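Local coordinates for reticulocyte binding protein (Streptococcus agalactiae COH1, PDB 3FAW) that acts as a cell-wall-anchored pullulanase, probably cleaving the alpha-1,6-glucosidic links of pullulan and related branched alpha-glucans, at residues Leu319-Val324 against Ala353-Tyr358; Thr333-Ser338 against Asp668-Phe673; Tyr342-Asp347 against Ile660-Asp665; Asn575-Asp580 against Tyr623-Arg628. All blocks are in the same frame, centred on the assembly; numbering follows the deposited sequence.

Contact 1 (Leu319-Val324 against Ala353-Tyr358)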
loop_
_atom_site.group_PDB
_atom_site.type_symbol
_atom_site.label_atom_id
_atom_site.label_comp_id
_atom_site.label_asym_id
_atom_site.label_seq_id
_atom_site.Cartn_x
_atom_site.Cartn_y
_atom_site.Cartn_z
ATOM N N LEU A 319 6.025 4.618 7.599
ATOM C CA LEU A 319 5.346 5.404 8.642
ATOM C C LEU A 319 5.109 4.552 9.888
ATOM O O LEU A 319 5.084 3.322 9.810
ATOM C CB LEU A 319 4.042 6.004 8.123
ATOM C CG LEU A 319 4.287 7.121 7.097
ATOM C CD1 LEU A 319 3.185 7.159 6.073
ATOM C CD2 LEU A 319 4.453 8.484 7.766
ATOM N N SER A 320 4.946 5.217 11.032
ATOM C CA SER A 320 4.903 4.534 12.321
ATOM C C SER A 320 3.802 3.487 12.375
ATOM O O SER A 320 2.649 3.779 12.078
ATOM C CB SER A 320 4.700 5.527 13.470
ATOM O OG SER A 320 4.566 4.839 14.708
ATOM N N TYR A 321 4.187 2.266 12.737
ATOM C CA TYR A 321 3.235 1.182 12.986
ATOM C C TYR A 321 3.322 0.720 14.438
ATOM O O TYR A 321 4.340 0.923 15.104
ATOM C CB TYR A 321 3.435 0.014 12.011
ATOM C CG TYR A 321 4.852 -0.511 11.868
ATOM C CD1 TYR A 321 5.331 -1.526 12.701
ATOM C CD2 TYR A 321 5.697 -0.025 10.873
ATOM C CE1 TYR A 321 6.622 -2.027 12.561
ATOM C CE2 TYR A 321 6.994 -0.528 10.719
ATOM C CZ TYR A 321 7.448 -1.526 11.567
ATOM O OH TYR A 321 8.723 -2.026 11.421
ATOM N N PHE A 322 2.246 0.096 14.909
ATOM C CA PHE A 322 1.987 -0.055 16.344
ATOM C C PHE A 322 2.678 -1.259 16.990
ATOM O O PHE A 322 3.387 -1.113 17.990
ATOM C CB PHE A 322 0.469 -0.128 16.583
ATOM C CG PHE A 322 0.067 -0.079 18.037
ATOM C CD1 PHE A 322 -0.185 1.137 18.659
ATOM C CD2 PHE A 322 -0.076 -1.252 18.776
ATOM C CE1 PHE A 322 -0.563 1.187 20.001
ATOM C CE2 PHE A 322 -0.455 -1.215 20.116
ATOM C CZ PHE A 322 -0.699 0.005 20.729
ATOM N N TYR A 323 2.463 -2.448 16.435
ATOM C CA TYR A 323 2.972 -3.679 17.050
ATOM C C TYR A 323 4.459 -3.875 16.756
ATOM O O TYR A 323 4.833 -4.513 15.769
ATOM C CB TYR A 323 2.165 -4.887 16.583
ATOM C CG TYR A 323 0.708 -4.827 16.976
ATOM C CD1 TYR A 323 -0.282 -4.645 16.016
ATOM C CD2 TYR A 323 0.317 -4.951 18.308
ATOM C CE1 TYR A 323 -1.626 -4.593 16.363
ATOM C CE2 TYR A 323 -1.032 -4.899 18.669
ATOM C CZ TYR A 323 -1.994 -4.717 17.687
ATOM O OH TYR A 323 -3.326 -4.662 18.021
ATOM N N VAL A 324 5.295 -3.313 17.623
ATOM C CA VAL A 324 6.745 -3.333 17.439
ATOM C C VAL A 324 7.483 -2.873 18.704
ATOM O O VAL A 324 6.940 -2.117 19.514
ATOM C CB VAL A 324 7.168 -2.414 16.262
ATOM C CG1 VAL A 324 7.005 -0.944 16.641
ATOM C CG2 VAL A 324 8.604 -2.701 15.826
ATOM N N ALA A 353 4.373 10.780 10.941
ATOM C CA ALA A 353 5.586 10.417 11.668
ATOM C C ALA A 353 6.138 9.054 11.232
ATOM O O ALA A 353 5.408 8.060 11.192
ATOM C CB ALA A 353 5.321 10.428 13.165
ATOM N N LEU A 354 7.434 9.027 10.922
ATOM C CA LEU A 354 8.125 7.816 10.474
ATOM C C LEU A 354 8.300 6.825 11.611
ATOM O O LEU A 354 8.328 7.204 12.781
ATOM C CB LEU A 354 9.510 8.161 9.908
ATOM C CG LEU A 354 9.540 9.043 8.656
ATOM C CD1 LEU A 354 10.973 9.445 8.282
ATOM C CD2 LEU A 354 8.856 8.355 7.493
ATOM N N SER A 355 8.420 5.553 11.248
ATOM C CA SER A 355 8.743 4.503 12.202
ATOM C C SER A 355 10.180 4.682 12.689
ATOM O O SER A 355 11.059 5.091 11.923
ATOM C CB SER A 355 8.581 3.130 11.545
ATOM O OG SER A 355 8.919 2.084 12.441
ATOM N N GLY A 356 10.410 4.387 13.964
ATOM C CA GLY A 356 11.758 4.362 14.517
ATOM C C GLY A 356 12.498 3.051 14.263
ATOM O O GLY A 356 13.679 2.946 14.573
ATOM N N MET A 357 11.811 2.053 13.698
ATOM C CA MET A 357 12.405 0.724 13.461
ATOM C C MET A 357 13.577 0.738 12.468
ATOM O O MET A 357 14.486 -0.091 12.568
ATOM C CB MET A 357 11.334 -0.253 12.964
ATOM C CG MET A 357 11.724 -1.742 13.014
ATOM S SD MET A 357 11.951 -2.365 14.694
ATOM C CE MET A 357 13.734 -2.298 14.851
ATOM N N TYR A 358 13.548 1.671 11.517
ATOM C CA TYR A 358 14.552 1.735 10.455
ATOM C C TYR A 358 15.594 2.824 10.686
ATOM O O TYR A 358 16.387 3.142 9.790
ATOM C CB TYR A 358 13.854 1.907 9.104
ATOM C CG TYR A 358 12.728 0.919 8.929
ATOM C CD1 TYR A 358 12.934 -0.441 9.156
ATOM C CD2 TYR A 358 11.448 1.337 8.568
ATOM C CE1 TYR A 358 11.912 -1.355 9.014
ATOM C CE2 TYR A 358 10.418 0.425 8.414
ATOM C CZ TYR A 358 10.658 -0.921 8.644
ATOM O OH TYR A 358 9.649 -1.839 8.505
HETATM O O HOH W 1 6.884 1.697 14.143
#
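The rings of Y321 and Y358 belong to side chains that cross at about a right angle, bringing the two phenol oxygens, Y321 OH and Y358 OH, 3.1 Å apart. Over the centre of one face of the Y321 ring lies a water, 3.7 Å above the plane; it accepts hydrogen bonds from Y321 N and, at 2.7 Å, from S355 OG. One face of the Y358 ring carries M357 CB, displaced toward the rim. Y321 CG sits between the backbone N and the carbonyl carbon (chi1 50°), and Y321 OH meets M357 CG at 3.4 Å. M357 bends at chi2 and chi3, and its SD packs 3.5 Å from V324 CG2. S355 OG also accepts from M357 N, an ST turn that leaves the hydroxyl proton for the water. Further along, S320 N donates to A353 O at 2.9 Å, within a single beta bridge of L319 with L354, while S320 OG is bonded to Q349. Both segments belong to the long loop between barrel strand 312-315 and helix 367-381; L354 O receives R368 of that helix, and L319 and L354 rest on L445 and F449 of helix 432-449.

Contact 2 (Thr333-Ser338 against Asp668-Phe673)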
loop_
_atom_site.group_PDB
_atom_site.type_symbol
_atom_site.label_atom_id
_atom_site.label_comp_id
_atom_site.label_asym_id
_atom_site.label_seq_id
_atom_site.Cartn_x
_atom_site.Cartn_y
_atom_site.Cartn_z
ATOM N N THR A 333 16.627 -15.636 14.132
ATOM C CA THR A 333 17.376 -16.606 13.329
ATOM C C THR A 333 16.650 -17.941 13.162
ATOM O O THR A 333 16.918 -18.678 12.209
ATOM C CB THR A 333 18.753 -16.864 13.950
ATOM O OG1 THR A 333 18.587 -17.372 15.279
ATOM C CG2 THR A 333 19.563 -15.575 13.996
ATOM N N ALA A 334 15.751 -18.258 14.091
ATOM C CA ALA A 334 14.888 -19.427 13.956
ATOM C C ALA A 334 13.861 -19.177 12.856
ATOM O O ALA A 334 13.408 -18.043 12.663
ATOM C CB ALA A 334 14.189 -19.733 15.273
ATOM N N TYR A 335 13.507 -20.233 12.130
ATOM C CA TYR A 335 12.473 -20.149 11.098
ATOM C C TYR A 335 11.101 -20.321 11.741
ATOM O O TYR A 335 10.702 -21.439 12.080
ATOM C CB TYR A 335 12.684 -21.212 10.019
ATOM C CG TYR A 335 13.862 -20.944 9.108
ATOM C CD1 TYR A 335 13.672 -20.492 7.809
ATOM C CD2 TYR A 335 15.167 -21.148 9.548
ATOM C CE1 TYR A 335 14.752 -20.251 6.963
ATOM C CE2 TYR A 335 16.256 -20.908 8.711
ATOM C CZ TYR A 335 16.039 -20.460 7.423
ATOM O OH TYR A 335 17.106 -20.218 6.594
ATOM N N THR A 336 10.395 -19.203 11.914
ATOM C CA THR A 336 9.048 -19.189 12.489
ATOM C C THR A 336 8.144 -18.271 11.670
ATOM O O THR A 336 8.625 -17.379 10.972
ATOM C CB THR A 336 9.055 -18.696 13.954
ATOM O OG1 THR A 336 9.606 -17.373 14.017
ATOM C CG2 THR A 336 9.873 -19.628 14.838
ATOM N N SER A 337 6.836 -18.490 11.762
ATOM C CA SER A 337 5.868 -17.690 11.013
ATOM C C SER A 337 4.960 -16.846 11.917
ATOM O O SER A 337 3.974 -16.273 11.455
ATOM C CB SER A 337 5.030 -18.601 10.115
ATOM O OG SER A 337 4.355 -19.583 10.876
ATOM N N SER A 338 5.306 -16.766 13.198
ATOM C CA SER A 338 4.521 -16.017 14.174
ATOM C C SER A 338 5.398 -15.556 15.330
ATOM O O SER A 338 6.456 -16.133 15.584
ATOM C CB SER A 338 3.384 -16.887 14.726
ATOM O OG SER A 338 2.361 -17.069 13.761
ATOM N N ASP A 668 13.310 -13.072 10.480
ATOM C CA ASP A 668 14.296 -12.652 9.485
ATOM C C ASP A 668 14.808 -13.830 8.668
ATOM O O ASP A 668 15.130 -13.667 7.493
ATOM C CB ASP A 668 15.474 -11.944 10.151
ATOM C CG ASP A 668 15.099 -10.587 10.701
ATOM O OD1 ASP A 668 14.422 -9.818 9.988
ATOM O OD2 ASP A 668 15.482 -10.291 11.848
ATOM N N ALA A 669 14.884 -15.008 9.290
ATOM C CA ALA A 669 15.260 -16.242 8.582
ATOM C C ALA A 669 14.348 -16.493 7.374
ATOM O O ALA A 669 14.815 -16.881 6.301
ATOM C CB ALA A 669 15.211 -17.427 9.534
ATOM N N ILE A 670 13.049 -16.265 7.562
ATOM C CA ILE A 670 12.066 -16.382 6.487
ATOM C C ILE A 670 12.129 -15.196 5.525
ATOM O O ILE A 670 12.104 -15.380 4.310
ATOM C CB ILE A 670 10.623 -16.474 7.054
ATOM C CG1 ILE A 670 10.383 -17.842 7.699
ATOM C CG2 ILE A 670 9.591 -16.215 5.954
ATOM C CD1 ILE A 670 10.260 -18.981 6.698
ATOM N N ASN A 671 12.220 -13.987 6.080
ATOM C CA ASN A 671 11.957 -12.754 5.328
ATOM C C ASN A 671 13.156 -12.080 4.650
ATOM O O ASN A 671 12.964 -11.159 3.854
ATOM C CB ASN A 671 11.259 -11.730 6.240
ATOM C CG ASN A 671 9.764 -11.960 6.345
ATOM O OD1 ASN A 671 9.108 -12.107 5.204
ATOM N ND2 ASN A 671 9.206 -12.002 7.441
ATOM N N HIS A 672 14.376 -12.521 4.945
ATOM C CA HIS A 672 15.564 -11.834 4.429
ATOM C C HIS A 672 15.755 -12.018 2.919
ATOM O O HIS A 672 15.425 -13.063 2.356
ATOM C CB HIS A 672 16.840 -12.245 5.193
ATOM C CG HIS A 672 17.342 -13.620 4.870
ATOM N ND1 HIS A 672 18.316 -13.853 3.924
ATOM C CD2 HIS A 672 17.021 -14.833 5.383
ATOM C CE1 HIS A 672 18.563 -15.150 3.857
ATOM N NE2 HIS A 672 17.791 -15.767 4.733
ATOM N N PHE A 673 16.279 -10.977 2.278
ATOM C CA PHE A 673 16.734 -11.061 0.901
ATOM C C PHE A 673 18.020 -11.896 0.920
ATOM O O PHE A 673 18.942 -11.599 1.678
ATOM C CB PHE A 673 16.987 -9.649 0.353
ATOM C CG PHE A 673 17.314 -9.595 -1.119
ATOM C CD1 PHE A 673 16.306 -9.467 -2.065
ATOM C CD2 PHE A 673 18.632 -9.630 -1.553
ATOM C CE1 PHE A 673 16.608 -9.395 -3.424
ATOM C CE2 PHE A 673 18.944 -9.560 -2.910
ATOM C CZ PHE A 673 17.934 -9.446 -3.844
#
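The methyl group of A669 stands almost exactly on the axis of the Y335 ring, a CH-pi contact in which CB lies 3.5 Å from the ring centroid and only 3° off the normal. Y335 has CG anti to its own carbonyl carbon (chi1 -72°), and its ring lies over the short helix 668-671, with CE1 3.4 Å from A669 O. I670 comes to the same ring from another direction: its CD1 lies near the ring plane, at the edge, 3.9 Å from Y335 CD1. That methyl is turned there by a chi2 of -72°, and the two side chains cross at a slant. Backbone oxygens of T333, A334 and T336 also lie against aliphatic carbon: T333 O is 3.4 Å from A669 CB, and T336 O is 3.7 Å from I670 CG1. Two polar side chains find partners outside the segments: D668 OD2 in a salt bridge with R276, and T336 OG1 with N340, whose carbonyl oxygen binds calcium. In this TIM barrel the CH-pi packing, with backbone bonds from T336 to S667 and from A669 to S332, joins the long loop after the second barrel strand, 312-315, to the region after the eighth, 614-618.

Contact 3 (Tyr342-Asp347 against Ile660-Asp665). With CA (calcium ion), chain D.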
loop_
_atom_site.group_PDB
_atom_site.type_symbol
_atom_site.label_atom_id
_atom_site.label_comp_id
_atom_site.label_asym_id
_atom_site.label_seq_id
_atom_site.Cartn_x
_atom_site.Cartn_y
_atom_site.Cartn_z
ATOM N N TYR A 342 9.569 -8.601 13.971
ATOM C CA TYR A 342 9.317 -8.279 12.570
ATOM C C TYR A 342 7.875 -7.840 12.313
ATOM O O TYR A 342 6.940 -8.382 12.896
ATOM C CB TYR A 342 9.616 -9.499 11.696
ATOM C CG TYR A 342 9.511 -9.202 10.227
ATOM C CD1 TYR A 342 10.597 -8.701 9.528
ATOM C CD2 TYR A 342 8.315 -9.392 9.539
ATOM C CE1 TYR A 342 10.507 -8.417 8.188
ATOM C CE2 TYR A 342 8.215 -9.105 8.191
ATOM C CZ TYR A 342 9.316 -8.618 7.522
ATOM O OH TYR A 342 9.236 -8.325 6.183
ATOM N N ASN A 343 7.707 -6.872 11.417
ATOM C CA ASN A 343 6.382 -6.391 11.027
ATOM C C ASN A 343 6.478 -5.742 9.653
ATOM O O ASN A 343 7.360 -4.915 9.438
ATOM C CB ASN A 343 5.878 -5.380 12.064
ATOM C CG ASN A 343 4.381 -5.111 11.970
ATOM O OD1 ASN A 343 3.753 -5.291 10.925
ATOM N ND2 ASN A 343 3.803 -4.665 13.080
ATOM N N TRP A 344 5.590 -6.122 8.729
ATOM C CA TRP A 344 5.520 -5.463 7.417
ATOM C C TRP A 344 5.213 -3.981 7.583
ATOM O O TRP A 344 5.776 -3.147 6.876
ATOM C CB TRP A 344 4.450 -6.083 6.505
ATOM C CG TRP A 344 4.843 -7.342 5.794
ATOM C CD1 TRP A 344 6.110 -7.787 5.533
ATOM C CD2 TRP A 344 3.953 -8.303 5.207
ATOM N NE1 TRP A 344 6.061 -8.976 4.849
ATOM C CE2 TRP A 344 4.752 -9.317 4.637
ATOM C CE3 TRP A 344 2.558 -8.414 5.125
ATOM C CZ2 TRP A 344 4.204 -10.424 3.985
ATOM C CZ3 TRP A 344 2.013 -9.520 4.481
ATOM C CH2 TRP A 344 2.837 -10.511 3.921
ATOM N N GLY A 345 4.300 -3.674 8.504
ATOM C CA GLY A 345 3.943 -2.295 8.833
ATOM C C GLY A 345 2.501 -1.896 8.565
ATOM O O GLY A 345 2.188 -0.704 8.558
ATOM N N TYR A 346 1.613 -2.875 8.389
ATOM C CA TYR A 346 0.203 -2.599 8.096
ATOM C C TYR A 346 -0.639 -2.524 9.375
ATOM O O TYR A 346 -1.779 -2.987 9.409
ATOM C CB TYR A 346 -0.349 -3.631 7.101
ATOM C CG TYR A 346 0.391 -3.592 5.784
ATOM C CD1 TYR A 346 0.176 -2.559 4.877
ATOM C CD2 TYR A 346 1.336 -4.561 5.462
ATOM C CE1 TYR A 346 0.867 -2.503 3.678
ATOM C CE2 TYR A 346 2.034 -4.513 4.263
ATOM C CZ TYR A 346 1.792 -3.484 3.378
ATOM O OH TYR A 346 2.487 -3.434 2.196
ATOM N N ASP A 347 -0.062 -1.909 10.412
ATOM C CA ASP A 347 -0.751 -1.602 11.668
ATOM C C ASP A 347 -0.519 -0.119 12.002
ATOM O O ASP A 347 0.203 0.204 12.949
ATOM C CB ASP A 347 -0.208 -2.486 12.794
ATOM C CG ASP A 347 -0.253 -3.964 12.451
ATOM O OD1 ASP A 347 -1.332 -4.455 12.066
ATOM O OD2 ASP A 347 0.794 -4.635 12.571
ATOM N N ILE A 660 5.828 -20.438 3.481
ATOM C CA ILE A 660 4.998 -19.382 4.068
ATOM C C ILE A 660 4.368 -18.490 2.998
ATOM O O ILE A 660 5.071 -17.918 2.164
ATOM C CB ILE A 660 5.804 -18.514 5.061
ATOM C CG1 ILE A 660 6.422 -19.386 6.167
ATOM C CG2 ILE A 660 4.922 -17.430 5.668
ATOM C CD1 ILE A 660 5.431 -20.275 6.913
ATOM N N HIS A 661 3.040 -18.382 3.040
ATOM C CA HIS A 661 2.282 -17.552 2.098
ATOM C C HIS A 661 1.841 -16.214 2.700
ATOM O O HIS A 661 1.251 -15.390 2.008
ATOM C CB HIS A 661 1.057 -18.310 1.566
ATOM C CG HIS A 661 0.069 -18.693 2.624
ATOM N ND1 HIS A 661 0.054 -19.942 3.209
ATOM C CD2 HIS A 661 -0.941 -17.995 3.196
ATOM C CE1 HIS A 661 -0.920 -19.994 4.101
ATOM N NE2 HIS A 661 -1.537 -18.826 4.114
ATOM N N ASP A 662 2.115 -15.993 3.983
ATOM C CA ASP A 662 1.787 -14.713 4.625
ATOM C C ASP A 662 2.804 -14.429 5.721
ATOM O O ASP A 662 2.598 -14.777 6.886
ATOM C CB ASP A 662 0.352 -14.747 5.171
ATOM C CG ASP A 662 -0.102 -13.413 5.764
ATOM O OD1 ASP A 662 0.612 -12.396 5.642
ATOM O OD2 ASP A 662 -1.201 -13.387 6.352
ATOM N N SER A 663 3.904 -13.784 5.337
ATOM C CA SER A 663 5.066 -13.646 6.218
ATOM C C SER A 663 5.108 -12.325 7.002
ATOM O O SER A 663 6.179 -11.860 7.386
ATOM C CB SER A 663 6.356 -13.841 5.410
ATOM O OG SER A 663 6.517 -12.829 4.436
ATOM N N TYR A 664 3.939 -11.749 7.274
ATOM C CA TYR A 664 3.845 -10.476 7.996
ATOM C C TYR A 664 4.432 -10.533 9.415
ATOM O O TYR A 664 4.911 -9.520 9.920
ATOM C CB TYR A 664 2.386 -9.998 8.050
ATOM C CG TYR A 664 1.558 -10.577 9.187
ATOM C CD1 TYR A 664 1.128 -9.773 10.239
ATOM C CD2 TYR A 664 1.210 -11.927 9.211
ATOM C CE1 TYR A 664 0.371 -10.292 11.283
ATOM C CE2 TYR A 664 0.453 -12.457 10.254
ATOM C CZ TYR A 664 0.037 -11.634 11.285
ATOM O OH TYR A 664 -0.717 -12.146 12.321
ATOM N N ASP A 665 4.389 -11.713 10.041
ATOM C CA ASP A 665 4.861 -11.920 11.421
ATOM C C ASP A 665 5.912 -13.052 11.475
ATOM O O ASP A 665 6.039 -13.759 12.479
ATOM C CB ASP A 665 3.655 -12.247 12.325
ATOM C CG ASP A 665 3.941 -12.057 13.817
ATOM O OD1 ASP A 665 4.800 -11.227 14.189
ATOM O OD2 ASP A 665 3.279 -12.735 14.633
HETATM CA CA CA D . 5.338 -8.936 14.478
HETATM O O HOH W 2 4.166 -8.783 12.373
HETATM O O HOH W 3 6.167 -6.806 15.406
HETATM O O HOH W 4 4.954 -9.662 17.054
HETATM O O HOH W 5 3.199 -7.735 15.204
#
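The indole of W344 lies against the backbone of S663 and Y664, with one face covered by Y664 CA and CB. From CB, CG turns anti to the carbonyl carbon (chi1 -81°), which places it near Y664 CA, and CD2 meets the same atom at 3.5 Å. On the six-membered ring, CE3 is 3.3 Å from Y664 CB, which makes a CH-pi contact 25° off the ring normal. At the far end, CZ3 and CH2 lie near the carboxylate of D662, OD1 lying 3.4 Å from CH2, with the ring and carboxylate planes 32° apart. Back round the rim, CZ2 meets S663 OG at 3.4 Å; that hydroxyl is bonded to N671 and K627. Beyond the segments, H573 packs edge-to-face on W344. The two loops also share a calcium ion, bound by Y342 O at 2.3 Å and by D665 OD1 at 2.4 Å, with N340 O and four waters completing seven ligands. One of these waters donates to Y664 O at 2.7 Å, and D339 N holds D665 OD2. With D665 the one carboxylate among carbonyl and water ligands, the ion's charge is probably only partly balanced by its protein ligands, and it bridges the two loops directly.

Contact 4 (Asn575-Asp580 against Tyr623-Arg628); sequences NLTLHD and YGRTKR
D580 OD1 is gripped by two donors, T626 OG1 at 2.6 Å on the syn lone pair and H579 ND1 at 3.0 Å on the anti side, 24° out of the carboxylate plane. D580 belongs to the first turn of helix 578-586, which is N-capped by T577: the hydroxyl oxygen accepts from D580 N at 3.2 Å and donates to R625 O at 2.7 Å, so one side chain both caps the start of the helix and ties it to the loop after the last barrel strand. The second carboxylate oxygen, D580 OD2, takes K627 N at 2.8 Å on its syn lone pair, nearly straight at 170°. Two bonds from the loop thus fix the rotation of the carboxylate, and it in turn holds the imidazole of H579, whose ring plane contains OD1. A water linking H579 N to R625 O adds to the join. K627 runs extended toward S663 OG, with a water bridging its NZ to N575 O, and along the way its CG lies 3.8 Å from T577 CG2.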
loop_
_atom_site.group_PDB
_atom_site.type_symbol
_atom_site.label_atom_id
_atom_site.label_comp_id
_atom_site.label_asym_id
_atom_site.label_seq_id
_atom_site.Cartn_x
_atom_site.Cartn_y
_atom_site.Cartn_z
ATOM N N ASN A 575 1.112 -13.274 -0.111
ATOM C CA ASN A 575 0.965 -14.601 -0.733
ATOM C C ASN A 575 2.312 -15.292 -1.009
ATOM O O ASN A 575 3.363 -14.764 -0.644
ATOM C CB ASN A 575 0.097 -14.498 -1.997
ATOM C CG ASN A 575 -1.231 -13.807 -1.733
ATOM O OD1 ASN A 575 -2.058 -14.298 -0.965
ATOM N ND2 ASN A 575 -1.437 -12.657 -2.368
ATOM N N LEU A 576 2.288 -16.479 -1.620
ATOM C CA LEU A 576 3.531 -17.212 -1.921
ATOM C C LEU A 576 4.412 -16.441 -2.903
ATOM O O LEU A 576 3.900 -15.749 -3.786
ATOM C CB LEU A 576 3.229 -18.598 -2.508
ATOM C CG LEU A 576 2.527 -19.613 -1.599
ATOM C CD1 LEU A 576 2.048 -20.811 -2.411
ATOM C CD2 LEU A 576 3.444 -20.057 -0.464
ATOM N N THR A 577 5.731 -16.565 -2.752
ATOM C CA THR A 577 6.664 -16.004 -3.732
ATOM C C THR A 577 6.471 -16.715 -5.075
ATOM O O THR A 577 5.913 -17.815 -5.128
ATOM C CB THR A 577 8.151 -16.149 -3.318
ATOM O OG1 THR A 577 8.545 -17.526 -3.365
ATOM C CG2 THR A 577 8.409 -15.578 -1.917
ATOM N N LEU A 578 6.939 -16.084 -6.148
ATOM C CA LEU A 578 6.831 -16.654 -7.489
ATOM C C LEU A 578 7.474 -18.042 -7.584
ATOM O O LEU A 578 6.916 -18.946 -8.202
ATOM C CB LEU A 578 7.468 -15.713 -8.523
ATOM C CG LEU A 578 7.339 -16.129 -9.991
ATOM C CD1 LEU A 578 5.887 -16.442 -10.344
ATOM C CD2 LEU A 578 7.918 -15.044 -10.893
ATOM N N HIS A 579 8.645 -18.199 -6.976
ATOM C CA HIS A 579 9.333 -19.493 -6.929
ATOM C C HIS A 579 8.490 -20.556 -6.215
ATOM O O HIS A 579 8.271 -21.654 -6.741
ATOM C CB HIS A 579 10.677 -19.335 -6.210
ATOM C CG HIS A 579 11.399 -20.626 -5.984
ATOM N ND1 HIS A 579 11.195 -21.405 -4.866
ATOM C CD2 HIS A 579 12.325 -21.274 -6.730
ATOM C CE1 HIS A 579 11.959 -22.481 -4.937
ATOM N NE2 HIS A 579 12.657 -22.425 -6.057
ATOM N N ASP A 580 8.016 -20.210 -5.021
ATOM C CA ASP A 580 7.301 -21.151 -4.161
ATOM C C ASP A 580 5.939 -21.563 -4.724
ATOM O O ASP A 580 5.530 -22.715 -4.576
ATOM C CB ASP A 580 7.133 -20.571 -2.751
ATOM C CG ASP A 580 8.459 -20.417 -2.006
ATOM O OD1 ASP A 580 9.499 -20.946 -2.449
ATOM O OD2 ASP A 580 8.454 -19.764 -0.948
ATOM N N TYR A 623 15.544 -13.282 -8.677
ATOM C CA TYR A 623 16.433 -14.432 -8.442
ATOM C C TYR A 623 15.723 -15.727 -8.028
ATOM O O TYR A 623 16.344 -16.785 -8.033
ATOM C CB TYR A 623 17.561 -14.078 -7.441
ATOM C CG TYR A 623 17.173 -14.048 -5.972
ATOM C CD1 TYR A 623 17.113 -15.218 -5.218
ATOM C CD2 TYR A 623 16.894 -12.846 -5.328
ATOM C CE1 TYR A 623 16.767 -15.194 -3.877
ATOM C CE2 TYR A 623 16.546 -12.814 -3.980
ATOM C CZ TYR A 623 16.481 -13.985 -3.262
ATOM O OH TYR A 623 16.131 -13.944 -1.928
ATOM N N GLY A 624 14.441 -15.655 -7.677
ATOM C CA GLY A 624 13.695 -16.842 -7.238
ATOM C C GLY A 624 13.637 -16.988 -5.725
ATOM O O GLY A 624 13.839 -18.077 -5.178
ATOM N N ARG A 625 13.328 -15.879 -5.062
ATOM C CA ARG A 625 13.210 -15.805 -3.609
ATOM C C ARG A 625 12.228 -16.839 -3.048
ATOM O O ARG A 625 11.167 -17.090 -3.632
ATOM C CB ARG A 625 12.767 -14.389 -3.225
ATOM C CG ARG A 625 12.589 -14.118 -1.744
ATOM C CD ARG A 625 12.249 -12.649 -1.536
ATOM N NE ARG A 625 11.822 -12.368 -0.173
ATOM C CZ ARG A 625 11.612 -11.150 0.321
ATOM N NH1 ARG A 625 11.778 -10.071 -0.432
ATOM N NH2 ARG A 625 11.229 -11.014 1.584
ATOM N N THR A 626 12.590 -17.422 -1.908
ATOM C CA THR A 626 11.779 -18.455 -1.263
ATOM C C THR A 626 11.506 -18.124 0.203
ATOM O O THR A 626 12.306 -17.443 0.861
ATOM C CB THR A 626 12.467 -19.846 -1.337
ATOM O OG1 THR A 626 11.570 -20.854 -0.850
ATOM C CG2 THR A 626 13.743 -19.862 -0.510
ATOM N N LYS A 627 10.377 -18.628 0.700
ATOM C CA LYS A 627 9.996 -18.494 2.107
ATOM C C LYS A 627 9.720 -19.868 2.725
ATOM O O LYS A 627 8.730 -20.054 3.440
ATOM C CB LYS A 627 8.770 -17.581 2.243
ATOM C CG LYS A 627 9.022 -16.153 1.785
ATOM C CD LYS A 627 7.806 -15.250 1.971
ATOM C CE LYS A 627 8.118 -13.830 1.504
ATOM N NZ LYS A 627 6.932 -12.926 1.484
ATOM N N ARG A 628 10.613 -20.821 2.454
ATOM C CA ARG A 628 10.489 -22.184 2.965
ATOM C C ARG A 628 10.770 -22.210 4.468
ATOM O O ARG A 628 11.705 -21.564 4.938
ATOM C CB ARG A 628 11.455 -23.134 2.240
ATOM C CG ARG A 628 11.106 -24.622 2.411
ATOM C CD ARG A 628 12.318 -25.535 2.279
ATOM N NE ARG A 628 12.761 -25.727 0.896
ATOM C CZ ARG A 628 12.833 -26.895 0.252
ATOM N NH1 ARG A 628 12.489 -28.040 0.833
ATOM N NH2 ARG A 628 13.262 -26.918 -1.005
HETATM O O HOH W 6 5.739 -13.382 -1.296
HETATM O O HOH W 7 3.995 -13.401 2.256
HETATM O O HOH W 8 10.391 -15.873 -6.187
#

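In the fold
Contact 3 is the link between the others: its centre is about 14 Å from that of contact 1, 11 Å from contact 2 and 15 Å from contact 4, and it touches all three. Toward contact 1, F322 N probably bonds to D347 O (2.8 Å); toward contact 4, I660 N probably bonds to K627 O (2.9 Å). Contacts 2 and 4, about 13 Å apart between centres, also touch, whereas contacts 1 and 4 do not meet. The calcium ion held in contact 3 is about 7 Å from the side chain of V324 and 14 Å from that of K627. All four contacts join segments that follow barrel strands two, seven and eight, at the end where alpha-amylase-family enzymes carry their active site.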